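Prolyl oligopeptidase (Galerina marginata, PDB 5N4B) cleaves peptide bonds after proline and macrocyclises the trimmed peptide in the biosynthesis of the amanitin toxins. Local coordinates at residues A[277-280]-A[285-288]; A[251-256]-A[302-307]; A[312-317]-A[334-339]; A[200-205]-A[230-235]. The protein carries 1 engineered substitution. All coordinates share one frame; numbering follows the deposited sequence.

Interaction 1 of 4, residues A[277-280]-A[285-288]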
loop_
_atom_site.group_PDB
_atom_site.type_symbol
_atom_site.label_atom_id
_atom_site.label_comp_id
_atom_site.label_asym_id
_atom_site.label_seq_id
_atom_site.Cartn_x
_atom_site.Cartn_y
_atom_site.Cartn_z
ATOM N N TYR A 277 7.092 -10.806 16.548
ATOM C CA TYR A 277 7.839 -9.703 15.985
ATOM C C TYR A 277 7.449 -8.429 16.734
ATOM O O TYR A 277 6.288 -8.248 17.135
ATOM C CB TYR A 277 7.485 -9.476 14.524
ATOM C CG TYR A 277 7.600 -10.690 13.616
ATOM C CD1 TYR A 277 8.794 -11.281 13.340
ATOM C CD2 TYR A 277 6.491 -11.175 12.982
ATOM C CE1 TYR A 277 8.865 -12.372 12.510
ATOM C CE2 TYR A 277 6.566 -12.266 12.139
ATOM C CZ TYR A 277 7.763 -12.845 11.894
ATOM O OH TYR A 277 7.844 -13.912 10.995
ATOM N N GLN A 278 8.419 -7.556 16.967
ATOM C CA GLN A 278 8.182 -6.232 17.538
ATOM C C GLN A 278 8.793 -5.145 16.672
ATOM O O GLN A 278 9.921 -5.282 16.182
ATOM C CB GLN A 278 8.749 -6.088 18.939
ATOM C CG GLN A 278 8.369 -7.269 19.855
ATOM C CD GLN A 278 8.777 -7.098 21.287
ATOM O OE1 GLN A 278 8.704 -5.998 21.859
ATOM N NE2 GLN A 278 9.223 -8.192 21.877
ATOM N N PHE A 279 8.042 -4.060 16.516
ATOM C CA PHE A 279 8.410 -2.932 15.669
ATOM C C PHE A 279 8.301 -1.661 16.488
ATOM O O PHE A 279 7.278 -1.434 17.154
ATOM C CB PHE A 279 7.495 -2.811 14.443
ATOM C CG PHE A 279 7.327 -4.098 13.675
ATOM C CD1 PHE A 279 6.313 -4.979 14.026
ATOM C CD2 PHE A 279 8.175 -4.430 12.632
ATOM C CE1 PHE A 279 6.133 -6.193 13.323
ATOM C CE2 PHE A 279 8.010 -5.665 11.953
ATOM C CZ PHE A 279 7.016 -6.513 12.298
ATOM N N LYS A 280 9.292 -0.809 16.405
ATOM C CA LYS A 280 9.268 0.472 17.148
ATOM C C LYS A 280 8.966 1.691 16.281
ATOM O O LYS A 280 8.695 2.765 16.835
ATOM C CB LYS A 280 10.584 0.684 17.899
ATOM C CG LYS A 280 11.800 0.860 17.039
ATOM C CD LYS A 280 12.982 1.285 17.884
ATOM C CE LYS A 280 14.199 1.538 16.998
ATOM N NZ LYS A 280 15.373 1.954 17.842
ATOM N N LYS A 285 13.201 -2.575 10.817
ATOM C CA LYS A 285 13.941 -3.269 11.852
ATOM C C LYS A 285 12.957 -3.863 12.835
ATOM O O LYS A 285 12.022 -3.261 13.154
ATOM C CB LYS A 285 14.931 -2.370 12.575
ATOM C CG LYS A 285 16.015 -1.734 11.725
ATOM C CD LYS A 285 16.866 -0.785 12.562
ATOM C CE LYS A 285 18.023 -0.229 11.780
ATOM N NZ LYS A 285 17.669 0.813 10.801
ATOM N N ASN A 286 13.212 -5.087 13.249
ATOM C CA ASN A 286 12.356 -5.733 14.190
ATOM C C ASN A 286 13.025 -6.715 15.121
ATOM O O ASN A 286 13.992 -7.281 14.845
ATOM C CB ASN A 286 11.138 -6.410 13.484
ATOM C CG ASN A 286 11.487 -7.626 12.632
ATOM O OD1 ASN A 286 11.345 -8.765 13.018
ATOM N ND2 ASN A 286 11.908 -7.351 11.524
ATOM N N LEU A 287 12.399 -6.898 16.261
ATOM C CA LEU A 287 12.777 -7.963 17.158
ATOM C C LEU A 287 12.090 -9.259 16.728
ATOM O O LEU A 287 11.086 -9.271 16.000
ATOM C CB LEU A 287 12.379 -7.646 18.619
ATOM C CG LEU A 287 12.843 -6.288 19.126
ATOM C CD1 LEU A 287 12.510 -6.144 20.600
ATOM C CD2 LEU A 287 14.283 -6.029 18.896
ATOM N N LEU A 288 12.636 -10.369 17.176
ATOM C CA LEU A 288 12.092 -11.683 16.865
ATOM C C LEU A 288 12.319 -12.585 18.067
ATOM O O LEU A 288 13.466 -12.890 18.424
ATOM C CB LEU A 288 12.759 -12.276 15.616
ATOM C CG LEU A 288 12.482 -13.769 15.352
ATOM C CD1 LEU A 288 11.067 -13.943 15.015
ATOM C CD2 LEU A 288 13.406 -14.305 14.272
HETATM O O HOH W 1 10.987 -0.910 13.974
#
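Residues 277-280 and 285-288 run antiparallel, with Gln-278 and Leu-287 as a hydrogen-bonded pair and Tyr-277 and Leu-288 as the non-hydrogen-bonded pair beside it. Leu-287 N bonds to Gln-278 O at 3.0 Å. The return bond, from Gln-278 N to Leu-287 O, is weak at 3.3 Å. Leu-287 O also receives a CA-H...O contact from Tyr-277 CA at 3.3 Å.

Gln-278 and Leu-287 share one face of the sheet. Leu-287 CD1 lies against the amide carbon of Gln-278, 3.9 Å from CD. On the other face Tyr-277 and Leu-288 lie alongside each other, pointing the same way. Leu-288 CD1 comes 3.7 Å from Tyr-277 CE1. The hydroxyl of Tyr-277 is held elsewhere, by Asp-266 and by the backbone N of Ile-317. Toward the turn, Phe-279 leans over so that CE2 is 3.6 Å from Asn-286 CB. Beyond the last pair a water lies between Lys-280 N, from which it accepts, and Lys-285 O, 2.7 Å from the water.

This is a beta hairpin between the second and third strands of a propeller blade. The clear polar links are backbone bonds and one water. The side chains across it add mainly apolar and van der Waals contact, in a largely buried setting.

Interaction 2 of 4, residues A[251-256]-A[302-307]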
loop_
_atom_site.group_PDB
_atom_site.type_symbol
_atom_site.label_atom_id
_atom_site.label_comp_id
_atom_site.label_asym_id
_atom_site.label_seq_id
_atom_site.Cartn_x
_atom_site.Cartn_y
_atom_site.Cartn_z
ATOM N N ILE A 251 -3.759 -12.388 26.469
ATOM C CA ILE A 251 -2.747 -11.425 26.061
ATOM C C ILE A 251 -1.430 -12.186 25.964
ATOM O O ILE A 251 -0.857 -12.593 26.985
ATOM C CB ILE A 251 -2.620 -10.235 27.027
ATOM C CG1 ILE A 251 -3.900 -9.398 27.002
ATOM C CG2 ILE A 251 -1.459 -9.348 26.586
ATOM C CD1 ILE A 251 -3.887 -8.227 28.015
ATOM N N VAL A 252 -0.964 -12.404 24.736
ATOM C CA VAL A 252 0.279 -13.106 24.423
ATOM C C VAL A 252 1.486 -12.204 24.671
ATOM O O VAL A 252 2.536 -12.647 25.164
ATOM C CB VAL A 252 0.189 -13.563 22.949
ATOM C CG1 VAL A 252 1.461 -14.031 22.424
ATOM C CG2 VAL A 252 -0.875 -14.647 22.822
ATOM N N TYR A 253 1.374 -10.923 24.346
ATOM C CA TYR A 253 2.447 -9.984 24.626
ATOM C C TYR A 253 1.920 -8.553 24.653
ATOM O O TYR A 253 1.085 -8.171 23.841
ATOM C CB TYR A 253 3.620 -10.048 23.621
ATOM C CG TYR A 253 4.821 -9.310 24.185
ATOM C CD1 TYR A 253 5.501 -9.834 25.273
ATOM C CD2 TYR A 253 5.257 -8.127 23.660
ATOM C CE1 TYR A 253 6.563 -9.147 25.852
ATOM C CE2 TYR A 253 6.349 -7.426 24.178
ATOM C CZ TYR A 253 6.990 -7.951 25.293
ATOM O OH TYR A 253 8.050 -7.307 25.898
ATOM N N GLN A 254 2.470 -7.745 25.558
ATOM C CA GLN A 254 2.366 -6.290 25.499
ATOM C C GLN A 254 3.550 -5.706 26.251
ATOM O O GLN A 254 4.236 -6.426 26.991
ATOM C CB GLN A 254 1.039 -5.785 26.072
ATOM C CG GLN A 254 0.891 -5.887 27.553
ATOM C CD GLN A 254 -0.422 -5.243 27.993
ATOM O OE1 GLN A 254 -0.692 -4.067 27.709
ATOM N NE2 GLN A 254 -1.227 -6.005 28.642
ATOM N N ASP A 255 3.799 -4.416 26.042
ATOM C CA ASP A 255 4.954 -3.765 26.673
ATOM C C ASP A 255 4.558 -2.358 27.082
ATOM O O ASP A 255 4.646 -1.416 26.296
ATOM C CB ASP A 255 6.180 -3.775 25.770
ATOM C CG ASP A 255 7.391 -3.234 26.443
ATOM O OD1 ASP A 255 7.234 -2.676 27.549
ATOM O OD2 ASP A 255 8.489 -3.322 25.830
ATOM N N ASN A 256 4.162 -2.235 28.364
ATOM C CA ASN A 256 3.738 -0.956 28.913
ATOM C C ASN A 256 4.867 0.067 28.950
ATOM O O ASN A 256 4.591 1.266 28.969
ATOM C CB ASN A 256 3.231 -1.174 30.347
ATOM C CG ASN A 256 2.128 -2.240 30.445
ATOM O OD1 ASN A 256 1.247 -2.360 29.583
ATOM N ND2 ASN A 256 2.178 -3.018 31.522
ATOM N N ILE A 302 3.373 -17.509 28.295
ATOM C CA ILE A 302 4.279 -18.054 27.284
ATOM C C ILE A 302 5.721 -17.697 27.604
ATOM O O ILE A 302 6.048 -16.553 27.944
ATOM C CB ILE A 302 3.855 -17.479 25.932
ATOM C CG1 ILE A 302 2.610 -18.161 25.463
ATOM C CG2 ILE A 302 4.953 -17.695 24.898
ATOM C CD1 ILE A 302 1.914 -17.362 24.413
ATOM N N HIS A 303 6.614 -18.661 27.403
ATOM C CA HIS A 303 8.035 -18.470 27.582
ATOM C C HIS A 303 8.642 -18.041 26.241
ATOM O O HIS A 303 8.704 -18.832 25.301
ATOM C CB HIS A 303 8.682 -19.730 28.118
ATOM C CG HIS A 303 10.138 -19.573 28.351
ATOM N ND1 HIS A 303 10.687 -18.415 28.863
ATOM C CD2 HIS A 303 11.172 -20.411 28.124
ATOM C CE1 HIS A 303 11.996 -18.547 28.934
ATOM N NE2 HIS A 303 12.318 -19.752 28.508
ATOM N N TRP A 304 9.124 -16.804 26.178
ATOM C CA TRP A 304 9.796 -16.292 24.987
ATOM C C TRP A 304 11.292 -16.469 25.088
ATOM O O TRP A 304 11.916 -15.987 26.042
ATOM C CB TRP A 304 9.493 -14.817 24.815
ATOM C CG TRP A 304 8.093 -14.510 24.615
ATOM C CD1 TRP A 304 7.240 -13.884 25.490
ATOM C CD2 TRP A 304 7.308 -14.835 23.461
ATOM N NE1 TRP A 304 6.012 -13.791 24.951
ATOM C CE2 TRP A 304 6.004 -14.362 23.702
ATOM C CE3 TRP A 304 7.590 -15.464 22.236
ATOM C CZ2 TRP A 304 4.988 -14.484 22.771
ATOM C CZ3 TRP A 304 6.539 -15.579 21.305
ATOM C CH2 TRP A 304 5.276 -15.104 21.596
ATOM N N ARG A 305 11.881 -17.059 24.041
ATOM C CA ARG A 305 13.309 -17.026 23.818
ATOM C C ARG A 305 13.632 -15.805 22.959
ATOM O O ARG A 305 13.126 -15.674 21.838
ATOM C CB ARG A 305 13.774 -18.285 23.100
ATOM C CG ARG A 305 15.266 -18.350 22.841
ATOM C CD ARG A 305 15.659 -19.650 22.249
ATOM N NE ARG A 305 17.082 -19.699 22.003
ATOM C CZ ARG A 305 17.727 -20.791 21.585
ATOM N NH1 ARG A 305 17.083 -21.924 21.364
ATOM N NH2 ARG A 305 19.044 -20.750 21.396
ATOM N N LYS A 306 14.489 -14.929 23.465
ATOM C CA LYS A 306 14.734 -13.599 22.887
ATOM C C LYS A 306 15.857 -13.679 21.845
ATOM O O LYS A 306 16.939 -13.116 21.987
ATOM C CB LYS A 306 14.999 -12.585 23.988
ATOM C CG LYS A 306 13.840 -12.432 24.974
ATOM C CD LYS A 306 14.178 -11.377 26.069
ATOM C CE LYS A 306 13.068 -11.219 27.093
ATOM N NZ LYS A 306 13.608 -10.286 28.159
ATOM N N VAL A 307 15.521 -14.327 20.731
ATOM C CA VAL A 307 16.515 -14.684 19.722
ATOM C C VAL A 307 17.133 -13.448 19.096
ATOM O O VAL A 307 18.363 -13.353 18.965
ATOM C CB VAL A 307 15.916 -15.631 18.672
ATOM C CG1 VAL A 307 16.866 -15.901 17.568
ATOM C CG2 VAL A 307 15.531 -16.932 19.317
HETATM O O HOH W 2 4.322 -12.826 27.268
#
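Val-252 holds CG1 anti to its backbone N (chi1 168°), and a chi1 of -62° turns the indole of Trp-304 away from its own carbonyl carbon. These torsions bring the methyl to the indole. Val-252 CG1 meets the ring at its edge, 3.6 Å from Trp-304 CZ2. The same methyl touches Ile-302 CD1 at 3.9 Å. Ile-302 also places CG2 over the centre of one indole face, 3.7 Å above the plane.

Tyr-253 stands beside it. Its ring is turned 88° from the five-membered ring of Trp-304, and the two meet obliquely. One water bridges the segments. It accepts from Trp-304 NE1 at 3.0 Å and donates to Val-252 O at 2.8 Å, so it gives the indole N-H a partner.

A classic beta bulge sets Val-252 and Tyr-253 together opposite Met-237 of strand 236-241. Their strand, 250-254, is the outer one of its blade. Segment 302-307 runs from a loop into strand 305-308, at the outer edge of the next blade. Trp-304 reaches back over that blade, onto Leu-274 and Leu-276 of strand 273-279 and Ala-291 of strand 287-292. Trp-289 meets the rings of both Tyr-253 and Trp-304. The contact therefore packs two successive propeller blades together.

Interaction 3 of 4, residues A[312-317]-A[334-339]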
loop_
_atom_site.group_PDB
_atom_site.type_symbol
_atom_site.label_atom_id
_atom_site.label_comp_id
_atom_site.label_asym_id
_atom_site.label_seq_id
_atom_site.Cartn_x
_atom_site.Cartn_y
_atom_site.Cartn_z
ATOM N N ALA A 312 18.055 -3.863 14.789
ATOM C CA ALA A 312 19.194 -3.725 13.877
ATOM C C ALA A 312 18.868 -4.132 12.442
ATOM O O ALA A 312 19.488 -3.626 11.501
ATOM C CB ALA A 312 20.376 -4.532 14.358
ATOM N N ALA A 313 17.901 -5.026 12.248
ATOM C CA ALA A 313 17.658 -5.569 10.927
ATOM C C ALA A 313 16.231 -6.097 10.848
ATOM O O ALA A 313 15.544 -6.254 11.867
ATOM C CB ALA A 313 18.670 -6.687 10.630
ATOM N N ASP A 314 15.808 -6.386 9.625
ATOM C CA ASP A 314 14.502 -6.965 9.304
ATOM C C ASP A 314 14.630 -8.482 9.343
ATOM O O ASP A 314 15.560 -9.027 8.743
ATOM C CB ASP A 314 14.194 -6.484 7.874
ATOM C CG ASP A 314 12.837 -6.906 7.307
ATOM O OD1 ASP A 314 12.217 -7.850 7.799
ATOM O OD2 ASP A 314 12.418 -6.287 6.285
ATOM N N TYR A 315 13.770 -9.150 10.105
ATOM C CA TYR A 315 13.736 -10.606 10.156
ATOM C C TYR A 315 12.298 -11.062 9.959
ATOM O O TYR A 315 11.407 -10.631 10.695
ATOM C CB TYR A 315 14.209 -11.108 11.509
ATOM C CG TYR A 315 15.637 -10.846 11.899
ATOM C CD1 TYR A 315 15.985 -9.639 12.516
ATOM C CD2 TYR A 315 16.642 -11.790 11.678
ATOM C CE1 TYR A 315 17.252 -9.381 12.909
ATOM C CE2 TYR A 315 17.903 -11.527 12.070
ATOM C CZ TYR A 315 18.217 -10.345 12.687
ATOM O OH TYR A 315 19.518 -10.168 13.127
ATOM N N ASN A 316 12.072 -11.937 8.993
ATOM C CA ASN A 316 10.759 -12.497 8.736
ATOM C C ASN A 316 10.887 -14.006 8.532
ATOM O O ASN A 316 11.637 -14.445 7.659
ATOM C CB ASN A 316 10.116 -11.816 7.519
ATOM C CG ASN A 316 8.637 -12.187 7.353
ATOM O OD1 ASN A 316 8.306 -12.970 6.501
ATOM N ND2 ASN A 316 7.782 -11.695 8.251
ATOM N N ILE A 317 10.138 -14.796 9.281
ATOM C CA ILE A 317 10.254 -16.242 9.179
ATOM C C ILE A 317 9.729 -16.757 7.844
ATOM O O ILE A 317 8.642 -16.373 7.389
ATOM C CB ILE A 317 9.437 -16.929 10.285
ATOM C CG1 ILE A 317 9.845 -16.475 11.676
ATOM C CG2 ILE A 317 9.541 -18.470 10.151
ATOM C CD1 ILE A 317 11.259 -16.673 11.981
ATOM N N PRO A 334 22.040 -5.563 2.826
ATOM C CA PRO A 334 21.009 -4.596 2.449
ATOM C C PRO A 334 20.119 -5.032 1.323
ATOM O O PRO A 334 18.997 -4.504 1.216
ATOM C CB PRO A 334 21.800 -3.336 2.124
ATOM C CG PRO A 334 23.152 -3.774 1.855
ATOM C CD PRO A 334 23.390 -4.995 2.728
ATOM N N GLN A 335 20.511 -6.004 0.487
ATOM C CA GLN A 335 19.657 -6.527 -0.568
ATOM C C GLN A 335 18.895 -7.776 -0.146
ATOM O O GLN A 335 18.187 -8.376 -0.976
ATOM C CB GLN A 335 20.488 -6.828 -1.812
ATOM C CG GLN A 335 21.121 -5.622 -2.434
ATOM C CD GLN A 335 20.261 -4.895 -3.369
ATOM O OE1 GLN A 335 19.055 -4.871 -3.282
ATOM N NE2 GLN A 335 20.917 -4.244 -4.339
ATOM N N TYR A 336 18.990 -8.146 1.131
ATOM C CA TYR A 336 18.329 -9.289 1.749
ATOM C C TYR A 336 18.954 -10.623 1.344
ATOM O O TYR A 336 19.652 -10.739 0.335
ATOM C CB TYR A 336 16.812 -9.247 1.543
ATOM C CG TYR A 336 16.063 -8.188 2.301
ATOM C CD1 TYR A 336 16.061 -6.862 1.887
ATOM C CD2 TYR A 336 15.352 -8.508 3.450
ATOM C CE1 TYR A 336 15.335 -5.886 2.582
ATOM C CE2 TYR A 336 14.646 -7.529 4.141
ATOM C CZ TYR A 336 14.653 -6.236 3.690
ATOM O OH TYR A 336 13.957 -5.205 4.344
ATOM N N LYS A 337 18.648 -11.642 2.141
ATOM C CA LYS A 337 19.203 -12.992 2.006
ATOM C C LYS A 337 18.375 -13.925 2.874
ATOM O O LYS A 337 17.505 -13.482 3.611
ATOM C CB LYS A 337 20.680 -13.056 2.409
ATOM C CG LYS A 337 20.939 -12.748 3.864
ATOM C CD LYS A 337 22.385 -12.883 4.239
ATOM C CE LYS A 337 22.653 -12.456 5.662
ATOM N NZ LYS A 337 24.113 -12.716 5.991
ATOM N N VAL A 338 18.625 -15.217 2.772
ATOM C CA VAL A 338 18.004 -16.202 3.657
ATOM C C VAL A 338 19.075 -16.762 4.559
ATOM O O VAL A 338 20.099 -17.270 4.059
ATOM C CB VAL A 338 17.312 -17.353 2.908
ATOM C CG1 VAL A 338 16.699 -18.339 3.900
ATOM C CG2 VAL A 338 16.271 -16.851 1.932
ATOM N N ILE A 339 18.823 -16.722 5.862
ATOM C CA ILE A 339 19.672 -17.349 6.848
ATOM C C ILE A 339 18.923 -18.516 7.488
ATOM O O ILE A 339 17.696 -18.642 7.415
ATOM C CB ILE A 339 20.164 -16.365 7.941
ATOM C CG1 ILE A 339 18.958 -15.807 8.700
ATOM C CG2 ILE A 339 21.011 -15.255 7.351
ATOM C CD1 ILE A 339 19.372 -15.046 9.971
#
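The ring of Tyr-336 meets Asp-314 at its edge, with Asp-314 CG in the ring plane. The carboxylate stands nearly upright to that ring, the planes 85° apart. Tyr-336 OH donates to Asp-314 OD2 at 2.7 Å. It comes on the anti side of the oxygen, 27° out of the carboxylate plane. The same oxygen lies 3.3 Å from Tyr-336 CE2, so the acid sits beside the hydroxyl corner of the ring. A chi1 of -178° swings the carboxylate of Asp-314 away from its own N and out to the tyrosine.

The second touch is apolar and looser. Ile-339 CD1 approaches the edge of the Tyr-315 ring, 4.4 Å from CE2. Tyr-315 and Ile-339 reach each other across strand 324-329, which lies between their strands in this four-stranded blade. Its Thr-329 touches both.

Asp-314 is also fixed through its backbone. Its N bonds to Asn-330 OD1, and its O accepts from Thr-329 OG1. Lys-284 forms a long, weak ion pair with OD2. The residues that touch are buried, so donation from the tyrosine hydroxyl would be expected to stabilise a negative charge on Asp-314. The short bond ties together the loop ends leading into strands 315-321 and 337-342.

Interaction 4 of 4, residues A[200-205]-A[230-235]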
loop_
_atom_site.group_PDB
_atom_site.type_symbol
_atom_site.label_atom_id
_atom_site.label_comp_id
_atom_site.label_asym_id
_atom_site.label_seq_id
_atom_site.Cartn_x
_atom_site.Cartn_y
_atom_site.Cartn_z
ATOM N N TRP A 200 -11.441 -4.024 18.317
ATOM C CA TRP A 200 -10.259 -3.202 18.563
ATOM C C TRP A 200 -9.032 -3.676 17.803
ATOM O O TRP A 200 -7.907 -3.371 18.153
ATOM C CB TRP A 200 -9.966 -3.049 20.080
ATOM C CG TRP A 200 -11.197 -2.600 20.817
ATOM C CD1 TRP A 200 -11.956 -3.345 21.669
ATOM C CD2 TRP A 200 -11.820 -1.336 20.727
ATOM N NE1 TRP A 200 -13.018 -2.618 22.106
ATOM C CE2 TRP A 200 -12.972 -1.380 21.536
ATOM C CE3 TRP A 200 -11.523 -0.157 20.038
ATOM C CZ2 TRP A 200 -13.809 -0.272 21.710
ATOM C CZ3 TRP A 200 -12.373 0.920 20.180
ATOM C CH2 TRP A 200 -13.504 0.851 21.024
ATOM N N PHE A 201 -9.257 -4.395 16.700
ATOM C CA PHE A 201 -8.204 -4.985 15.894
ATOM C C PHE A 201 -7.634 -3.950 14.933
ATOM O O PHE A 201 -8.378 -3.250 14.218
ATOM C CB PHE A 201 -8.807 -6.158 15.107
ATOM C CG PHE A 201 -7.935 -6.718 13.991
ATOM C CD1 PHE A 201 -6.688 -7.188 14.250
ATOM C CD2 PHE A 201 -8.410 -6.813 12.699
ATOM C CE1 PHE A 201 -5.885 -7.700 13.216
ATOM C CE2 PHE A 201 -7.641 -7.350 11.682
ATOM C CZ PHE A 201 -6.393 -7.806 11.944
ATOM N N LYS A 202 -6.307 -3.871 14.866
ATOM C CA LYS A 202 -5.665 -2.948 13.955
ATOM C C LYS A 202 -4.183 -3.274 13.832
ATOM O O LYS A 202 -3.550 -3.680 14.806
ATOM C CB LYS A 202 -5.813 -1.505 14.479
ATOM C CG LYS A 202 -5.662 -0.380 13.471
ATOM C CD LYS A 202 -5.933 0.969 14.125
ATOM C CE LYS A 202 -6.037 2.033 13.098
ATOM N NZ LYS A 202 -6.500 3.338 13.708
ATOM N N PHE A 203 -3.644 -3.074 12.625
ATOM C CA PHE A 203 -2.198 -3.071 12.336
ATOM C C PHE A 203 -1.511 -4.419 12.523
ATOM O O PHE A 203 -0.306 -4.468 12.800
ATOM C CB PHE A 203 -1.448 -1.965 13.099
ATOM C CG PHE A 203 -1.874 -0.555 12.760
ATOM C CD1 PHE A 203 -2.097 -0.176 11.461
ATOM C CD2 PHE A 203 -2.025 0.389 13.756
ATOM C CE1 PHE A 203 -2.462 1.142 11.179
ATOM C CE2 PHE A 203 -2.373 1.708 13.465
ATOM C CZ PHE A 203 -2.608 2.050 12.158
ATOM N N SER A 204 -2.209 -5.526 12.349
ATOM C CA SER A 204 -1.540 -6.817 12.216
ATOM C C SER A 204 -2.334 -7.700 11.266
ATOM O O SER A 204 -3.413 -7.342 10.811
ATOM C CB SER A 204 -1.328 -7.533 13.570
ATOM O OG SER A 204 -2.491 -8.265 14.011
ATOM N N THR A 205 -1.740 -8.843 10.959
ATOM C CA THR A 205 -2.417 -9.934 10.272
ATOM C C THR A 205 -3.239 -10.752 11.281
ATOM O O THR A 205 -3.134 -10.564 12.497
ATOM C CB THR A 205 -1.357 -10.824 9.590
ATOM O OG1 THR A 205 -0.327 -11.144 10.523
ATOM C CG2 THR A 205 -0.750 -10.091 8.393
ATOM N N ARG A 230 -7.395 10.524 19.299
ATOM C CA ARG A 230 -7.342 9.632 18.162
ATOM C C ARG A 230 -5.911 9.150 18.043
ATOM O O ARG A 230 -5.046 9.767 17.418
ATOM C CB ARG A 230 -7.813 10.345 16.915
ATOM C CG ARG A 230 -8.129 9.407 15.847
ATOM C CD ARG A 230 -8.533 10.127 14.573
ATOM N NE ARG A 230 -9.061 9.241 13.568
ATOM C CZ ARG A 230 -9.260 9.595 12.290
ATOM N NH1 ARG A 230 -8.969 10.828 11.899
ATOM N NH2 ARG A 230 -9.750 8.732 11.422
ATOM N N SER A 231 -5.632 8.043 18.712
ATOM C CA SER A 231 -4.275 7.563 18.744
ATOM C C SER A 231 -4.331 6.109 19.148
ATOM O O SER A 231 -5.274 5.638 19.814
ATOM C CB SER A 231 -3.371 8.376 19.671
ATOM O OG SER A 231 -3.403 7.864 20.973
ATOM N N ASP A 232 -3.360 5.385 18.634
ATOM C CA ASP A 232 -3.275 3.959 18.831
ATOM C C ASP A 232 -2.017 3.703 19.636
ATOM O O ASP A 232 -0.903 3.786 19.103
ATOM C CB ASP A 232 -3.248 3.265 17.472
ATOM C CG ASP A 232 -4.465 3.578 16.639
ATOM O OD1 ASP A 232 -5.599 3.604 17.174
ATOM O OD2 ASP A 232 -4.255 3.807 15.420
ATOM N N ARG A 233 -2.192 3.393 20.910
ATOM C CA ARG A 233 -1.077 3.148 21.816
ATOM C C ARG A 233 -1.385 1.918 22.652
ATOM O O ARG A 233 -2.535 1.506 22.818
ATOM C CB ARG A 233 -0.779 4.350 22.717
ATOM C CG ARG A 233 -0.312 5.561 21.985
ATOM C CD ARG A 233 1.105 5.357 21.487
ATOM N NE ARG A 233 1.667 6.577 20.906
ATOM C CZ ARG A 233 1.550 6.941 19.631
ATOM N NH1 ARG A 233 0.885 6.191 18.747
ATOM N NH2 ARG A 233 2.106 8.080 19.245
ATOM N N ASN A 234 -0.330 1.348 23.237
ATOM C CA ASN A 234 -0.473 0.210 24.133
ATOM C C ASN A 234 -1.109 -0.989 23.428
ATOM O O ASN A 234 -1.936 -1.718 23.991
ATOM C CB ASN A 234 -1.236 0.586 25.417
ATOM C CG ASN A 234 -0.492 1.600 26.244
ATOM O OD1 ASN A 234 0.487 1.276 26.963
ATOM N ND2 ASN A 234 -0.891 2.815 26.112
ATOM N N ALA A 235 -0.588 -1.270 22.233
ATOM C CA ALA A 235 -0.986 -2.470 21.498
ATOM C C ALA A 235 -0.706 -3.730 22.290
ATOM O O ALA A 235 0.256 -3.827 23.079
ATOM C CB ALA A 235 -0.231 -2.565 20.180
#
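Lys-202 NZ is gripped by two oxygens. It forms a salt bridge to Asp-232 OD2 at 2.9 Å and a hydrogen bond to Asp-168 O. The ammonium meets OD2 on the syn side, 22° out of the carboxylate plane. Lys-202 is stretched out: a chi1 of -159° and an extended chain beyond CG carry its amine across to the acid. Its carbons also pass close to the acid, with CE 3.4 Å from Asp-232 OD2. Tyr-169 adds a cation-pi contact to the lysine and a weak hydrogen bond to Asp-232 OD1.

Phe-203 crosses Asp-232 at about a right angle, and its CE2 lies 3.4 Å from Asp-232 OD2. Ring and carboxylate planes are 71° apart. One face of this ring is covered by its own neighbour, with Lys-202 CG 3.7 Å above the centre.

The site borders the catalytic centre. The nearest side-chain atoms of Lys-202 and His-699, of the charge relay system, are about 4 Å apart, and the ring of Phe-203 meets the His-699 ring. Segment 200-205 takes the end of strand 198-201, the outer strand of one propeller blade, and the chain beyond it. Segment 230-235 is the last part of the loop between strands 214-219 and 236-241 of the next, so the salt bridge joins adjacent blades where the propeller faces the peptidase domain.

In the fold
All four contacts lie in the beta-propeller domain. Along the chain interaction 4 comes first, then interaction 2, which encloses interaction 1, and finally interaction 3. Interaction 2 joins the blade ending at strand 250-254 to the next blade, which begins with strand 262-267 and holds interaction 1. Centres of interactions 1 and 2 are 12 Å apart. Interaction 3 lies in the following blade, also 12 Å from interaction 1. A probable backbone hydrogen bond from Asn-286 N to Ala-313 O links these two. Interaction 2 touches interaction 4 through Gln-254 and Ala-235, with centres 17 Å apart. Interactions 2 and 4 join neighbouring blades, while 1 and 3 lie within one blade each. Only interaction 4 reaches the catalytic residues.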